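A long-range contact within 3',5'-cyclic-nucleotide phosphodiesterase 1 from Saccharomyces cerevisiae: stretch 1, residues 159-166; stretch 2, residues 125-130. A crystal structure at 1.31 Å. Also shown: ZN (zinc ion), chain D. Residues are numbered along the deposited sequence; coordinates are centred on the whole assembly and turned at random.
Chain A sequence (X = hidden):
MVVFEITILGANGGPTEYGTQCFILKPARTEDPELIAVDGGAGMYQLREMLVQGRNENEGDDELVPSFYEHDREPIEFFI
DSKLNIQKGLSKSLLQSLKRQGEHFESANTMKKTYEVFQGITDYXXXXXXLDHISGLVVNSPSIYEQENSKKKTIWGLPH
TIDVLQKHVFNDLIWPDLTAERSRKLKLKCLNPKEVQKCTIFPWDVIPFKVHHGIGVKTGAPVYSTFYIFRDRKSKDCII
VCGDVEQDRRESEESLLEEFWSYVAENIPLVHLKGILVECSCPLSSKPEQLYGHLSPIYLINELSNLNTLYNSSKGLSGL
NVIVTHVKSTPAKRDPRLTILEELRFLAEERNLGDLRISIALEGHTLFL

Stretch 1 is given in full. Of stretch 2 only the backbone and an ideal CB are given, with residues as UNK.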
ATOM      1  N   PRO A 159      -7.584 -12.765 -19.135  1.00 13.68           N
ATOM      2  CA  PRO A 159      -8.913 -12.756 -18.507  1.00 13.79           C
ATOM      3  C   PRO A 159      -8.939 -13.073 -17.007  1.00 12.92           C
ATOM      4  O   PRO A 159      -9.734 -12.478 -16.281  1.00 13.94           O
ATOM      5  CB  PRO A 159      -9.677 -13.816 -19.304  1.00 16.84           C
ATOM      6  CG  PRO A 159      -9.039 -13.775 -20.652  1.00 16.78           C
ATOM      7  CD  PRO A 159      -7.572 -13.545 -20.390  1.00 15.42           C
ATOM      8  N   HIS A 160      -8.074 -13.960 -16.523  1.00 13.62           N
ATOM      9  CA  HIS A 160      -8.085 -14.304 -15.084  1.00 14.47           C
ATOM     10  C   HIS A 160      -7.800 -13.099 -14.211  1.00 14.31           C
ATOM     11  O   HIS A 160      -8.167 -13.064 -13.035  1.00 15.68           O
ATOM     12  CB  HIS A 160      -7.120 -15.450 -14.766  1.00 14.61           C
ATOM     13  CG  HIS A 160      -5.663 -15.045 -14.764  1.00 14.41           C
ATOM     14  ND1 HIS A 160      -4.857 -15.230 -15.827  1.00 14.69           N
ATOM     15  CD2 HIS A 160      -4.882 -14.454 -13.774  1.00 14.64           C
ATOM     16  CE1 HIS A 160      -3.622 -14.780 -15.531  1.00 13.87           C
ATOM     17  NE2 HIS A 160      -3.643 -14.298 -14.280  1.00 14.72           N
ATOM     18  N   THR A 161      -7.134 -12.106 -14.787  1.00 12.80           N
ATOM     19  CA  THR A 161      -6.857 -10.850 -14.104  1.00 11.80           C
ATOM     20  C   THR A 161      -7.972  -9.840 -14.351  1.00 10.66           C
ATOM     21  O   THR A 161      -8.535  -9.296 -13.407  1.00 10.94           O
ATOM     22  CB  THR A 161      -5.512 -10.283 -14.573  1.00 11.98           C
ATOM     23  OG1 THR A 161      -4.465 -11.175 -14.171  1.00 12.55           O
ATOM     24  CG2 THR A 161      -5.258  -8.909 -13.986  1.00 12.00           C
ATOM     25  N   ILE A 162      -8.300  -9.593 -15.618  1.00 11.51           N
ATOM     26  CA  ILE A 162      -9.230  -8.523 -15.949  1.00 12.48           C
ATOM     27  C   ILE A 162     -10.623  -8.760 -15.368  1.00 12.28           C
ATOM     28  O   ILE A 162     -11.242  -7.846 -14.827  1.00 12.04           O
ATOM     29  CB  ILE A 162      -9.279  -8.274 -17.474  1.00 13.45           C
ATOM     30  CG1 ILE A 162      -7.914  -7.773 -17.976  1.00 14.69           C
ATOM     31  CG2 ILE A 162     -10.411  -7.316 -17.837  1.00 14.46           C
ATOM     32  CD1 ILE A 162      -7.459  -6.443 -17.394  1.00 14.81           C
ATOM     33  N   ASP A 163     -11.096 -10.002 -15.456  1.00 11.72           N
ATOM     34  CA  ASP A 163     -12.431 -10.330 -14.949  1.00 13.03           C
ATOM     35  C   ASP A 163     -12.513 -10.073 -13.443  1.00 11.17           C
ATOM     36  O   ASP A 163     -13.527  -9.588 -12.936  1.00 11.78           O
ATOM     37  CB  ASP A 163     -12.798 -11.781 -15.277  1.00 14.71           C
ATOM     38  CG  ASP A 163     -12.975 -12.032 -16.773  1.00 17.82           C
ATOM     39  OD1 ASP A 163     -13.105 -11.068 -17.555  1.00 22.25           O
ATOM     40  OD2 ASP A 163     -12.997 -13.220 -17.157  1.00 23.54           O
ATOM     41  N   VAL A 164     -11.435 -10.387 -12.729  1.00 11.04           N
ATOM     42  CA  VAL A 164     -11.391 -10.169 -11.292  1.00 10.95           C
ATOM     43  C   VAL A 164     -11.349  -8.679 -10.962  1.00 10.42           C
ATOM     44  O   VAL A 164     -12.027  -8.226 -10.045  1.00 10.71           O
ATOM     45  CB  VAL A 164     -10.204 -10.920 -10.665  1.00 11.09           C
ATOM     46  CG1 VAL A 164      -9.989 -10.516  -9.213  1.00 12.06           C
ATOM     47  CG2 VAL A 164     -10.454 -12.415 -10.765  1.00 12.26           C
ATOM     48  N   LEU A 165     -10.571  -7.901 -11.712  1.00 10.19           N
ATOM     49  CA  LEU A 165     -10.533  -6.458 -11.464  1.00 10.38           C
ATOM     50  C   LEU A 165     -11.918  -5.830 -11.670  1.00 10.56           C
ATOM     51  O   LEU A 165     -12.345  -4.963 -10.893  1.00 11.10           O
ATOM     52  CB  LEU A 165      -9.481  -5.773 -12.344  1.00 10.93           C
ATOM     53  CG  LEU A 165      -8.029  -6.177 -12.071  1.00 12.01           C
ATOM     54  CD1 LEU A 165      -7.101  -5.409 -12.998  1.00 13.57           C
ATOM     55  CD2 LEU A 165      -7.620  -5.989 -10.616  1.00 14.18           C
ATOM     56  N   GLN A 166     -12.629  -6.280 -12.706  1.00 10.78           N
ATOM     57  CA  GLN A 166     -13.940  -5.726 -13.000  1.00 11.67           C
ATOM     58  C   GLN A 166     -14.935  -6.068 -11.889  1.00 11.50           C
ATOM     59  O   GLN A 166     -15.690  -5.207 -11.442  1.00 13.19           O
ATOM     60  CB  GLN A 166     -14.439  -6.222 -14.358  1.00 13.53           C
ATOM     61  CG  GLN A 166     -15.664  -5.481 -14.880  1.00 15.84           C
ATOM     62  CD  GLN A 166     -15.289  -4.151 -15.498  1.00 17.83           C
ATOM     63  OE1 GLN A 166     -14.639  -4.104 -16.537  1.00 22.02           O
ATOM     64  NE2 GLN A 166     -15.691  -3.061 -14.858  1.00 21.47           N
ATOM     65  N   UNK A 125       0.520  -3.557 -17.329  1.00  9.14           N
ATOM     66  CA  UNK A 125       0.378  -4.969 -17.666  1.00  9.11           C
ATOM     67  C   UNK A 125       0.390  -5.721 -16.351  1.00  9.26           C
ATOM     68  O   UNK A 125       1.426  -5.835 -15.698  1.00  9.82           O
ATOM     69  CB  UNK A 125       1.482  -5.454 -18.608  1.00  9.11           C
ATOM     70  N   UNK A 126      -0.778  -6.203 -15.944  1.00  9.28           N
ATOM     71  CA  UNK A 126      -0.950  -6.798 -14.624  1.00  9.60           C
ATOM     72  C   UNK A 126      -0.827  -8.309 -14.737  1.00  9.49           C
ATOM     73  O   UNK A 126      -1.403  -8.918 -15.648  1.00 10.15           O
ATOM     74  CB  UNK A 126      -2.298  -6.407 -14.015  1.00  9.60           C
ATOM     75  N   UNK A 127      -0.060  -8.905 -13.827  1.00  9.42           N
ATOM     76  CA  UNK A 127       0.203 -10.343 -13.899  1.00  9.47           C
ATOM     77  C   UNK A 127      -0.893 -11.180 -13.244  1.00  9.43           C
ATOM     78  O   UNK A 127      -1.238 -12.260 -13.710  1.00 10.56           O
ATOM     79  CB  UNK A 127       1.547 -10.657 -13.239  1.00  9.47           C
ATOM     80  N   UNK A 128      -1.405 -10.685 -12.126  1.00 10.37           N
ATOM     81  CA  UNK A 128      -2.505 -11.324 -11.410  1.00 10.27           C
ATOM     82  C   UNK A 128      -3.079 -10.324 -10.446  1.00  9.60           C
ATOM     83  O   UNK A 128      -2.413  -9.341 -10.121  1.00  9.75           O
ATOM     84  CB  UNK A 128      -2.049 -12.589 -10.680  1.00 10.27           C
ATOM     85  N   UNK A 129      -4.325 -10.532  -9.991  1.00  9.61           N
ATOM     86  CA  UNK A 129      -5.026  -9.487  -9.250  1.00 10.17           C
ATOM     87  C   UNK A 129      -4.887  -9.568  -7.729  1.00  9.48           C
ATOM     88  O   UNK A 129      -5.620  -8.896  -7.014  1.00 10.37           O
ATOM     89  CB  UNK A 129      -6.512  -9.533  -9.612  1.00 10.17           C
ATOM     90  N   UNK A 130      -3.918 -10.329  -7.220  1.00  9.22           N
ATOM     91  CA  UNK A 130      -3.635 -10.257  -5.774  1.00  9.68           C
ATOM     92  C   UNK A 130      -3.348  -8.831  -5.386  1.00  9.22           C
ATOM     93  O   UNK A 130      -2.698  -8.076  -6.131  1.00  9.70           O
ATOM     94  CB  UNK A 130      -2.457 -11.155  -5.390  1.00  9.68           C
TER
HETATM   95 ZN    ZN D 403       0.320 -13.442  -5.627  1.00 14.28          ZN

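Position 125 lies beyond the reach of the helix formed by stretch 1: its ideal CB has no atom of that stretch within 5.5 Å. The helix therefore sets no preference here. The residue is Tyr-125, which makes no contact with stretch 1.

At position 126 the CA-to-CB bond points toward the helix, and the ideal CB lies 3.9 Å from Thr-161 CG2 and 5.0 Å from Leu-165 CD1. Two methyl groups offer an apolar surface, so valine, isoleucine, leucine or methionine would all be reasonable. The deposited residue is Ile-126, whose CG2 packs 3.6 Å from Thr-161 CG2, while the end of the side chain leads away. A water donates to Ile-126 O (2.8 Å) and lies 2.8 Å from Thr-161 OG1, linking the two stretches.

Position 127 turns its CB away from the helix, so stretch 1 places little restriction on the side chain; what it meets is the carbonyl. His-160 brings its ring edge to this oxygen, and any residue type could supply the acceptor. It is Thr-127, and His-160 NE2 donates to Thr-127 O at 3.2 Å. The side chain is engaged away from the helix: Thr-127 OG1 accepts a hydrogen bond from the side chain at position 128 and is also hydrogen-bonded elsewhere in the structure.

The CA atoms of the two stretches come closest at position 128, 5.1 Å from Thr-161 CA. CB points sideways, 4.3 Å from His-160 NE2 and 4.5 Å from Thr-161 OG1, and the backbone is strongly extended (-164/160). Many side chains could be directed past the helix, but the zinc lies about 5.6 Å from the ideal CB, a span that histidine through NE2, or glutamate, can bridge, while cysteine and aspartate are too short. His-128 leads away from the helix, binds zinc through NE2 at 2.2 Å, and donates from ND1 to Thr-127 OG1 at 3.0 Å.

Position 129 points directly toward the helix. Its ideal CB is 3.6 Å from Val-164 CG1 and 3.8 Å from Leu-165 CD2, so a compact apolar side chain such as alanine, valine or proline would suit. Pro-129 has the largest area covered by the other stretch. Its CG lies 3.5 Å from Val-164 CG1 and its CB 4.0 Å from Leu-165 CD2.

Position 130 points away from stretch 1, but zinc again suggests a ligand. His-130 binds it through ND1 at 2.2 Å.

Stretch 2 125-130: YITHPH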
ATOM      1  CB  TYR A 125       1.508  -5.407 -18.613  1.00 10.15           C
ATOM      2  CG  TYR A 125       1.379  -4.730 -19.955  1.00  9.79           C
ATOM      3  CD1 TYR A 125       1.965  -3.488 -20.186  1.00 10.33           C
ATOM      4  CD2 TYR A 125       0.617  -5.298 -20.975  1.00 11.28           C
ATOM      5  CE1 TYR A 125       1.822  -2.847 -21.409  1.00 12.09           C
ATOM      6  CE2 TYR A 125       0.461  -4.662 -22.191  1.00 11.79           C
ATOM      7  CZ  TYR A 125       1.059  -3.438 -22.397  1.00 12.20           C
ATOM      8  OH  TYR A 125       0.918  -2.795 -23.608  1.00 15.85           O
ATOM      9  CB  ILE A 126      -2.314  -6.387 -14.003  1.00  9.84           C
ATOM     10  CG1 ILE A 126      -2.441  -4.852 -13.938  1.00 10.53           C
ATOM     11  CG2 ILE A 126      -2.506  -7.021 -12.625  1.00 10.56           C
ATOM     12  CD1 ILE A 126      -1.384  -4.139 -13.110  1.00 11.04           C
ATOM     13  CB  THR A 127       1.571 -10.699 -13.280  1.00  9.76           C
ATOM     14  OG1 THR A 127       1.554 -10.415 -11.868  1.00  9.76           O
ATOM     15  CG2 THR A 127       2.710  -9.956 -13.994  1.00 10.35           C
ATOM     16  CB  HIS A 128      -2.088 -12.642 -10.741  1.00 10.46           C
ATOM     17  CG  HIS A 128      -1.123 -12.500  -9.573  1.00 10.29           C
ATOM     18  ND1 HIS A 128       0.130 -11.983  -9.686  1.00 10.80           N
ATOM     19  CD2 HIS A 128      -1.272 -12.888  -8.243  1.00 10.97           C
ATOM     20  CE1 HIS A 128       0.749 -12.055  -8.477  1.00 11.09           C
ATOM     21  NE2 HIS A 128      -0.105 -12.615  -7.595  1.00 11.57           N
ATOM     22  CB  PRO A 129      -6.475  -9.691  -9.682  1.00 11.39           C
ATOM     23  CG  PRO A 129      -6.573 -11.178  -9.820  1.00 11.10           C
ATOM     24  CD  PRO A 129      -5.250 -11.604 -10.410  1.00 10.57           C
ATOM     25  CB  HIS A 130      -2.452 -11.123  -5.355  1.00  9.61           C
ATOM     26  CG  HIS A 130      -2.780 -12.578  -5.151  1.00 10.34           C
ATOM     27  ND1 HIS A 130      -1.819 -13.552  -5.177  1.00 11.28           N
ATOM     28  CD2 HIS A 130      -3.983 -13.205  -4.877  1.00 11.23           C
ATOM     29  CE1 HIS A 130      -2.413 -14.739  -4.934  1.00 11.52           C
ATOM     30  NE2 HIS A 130      -3.736 -14.525  -4.771  1.00 11.73           N
TER
HETATM   31  O   HOH W   1      -2.836 -11.138 -16.490  1.00 10.89           O
HETATM   32  O   HOH W   2       0.783 -11.823  -4.729  1.00 13.33           O
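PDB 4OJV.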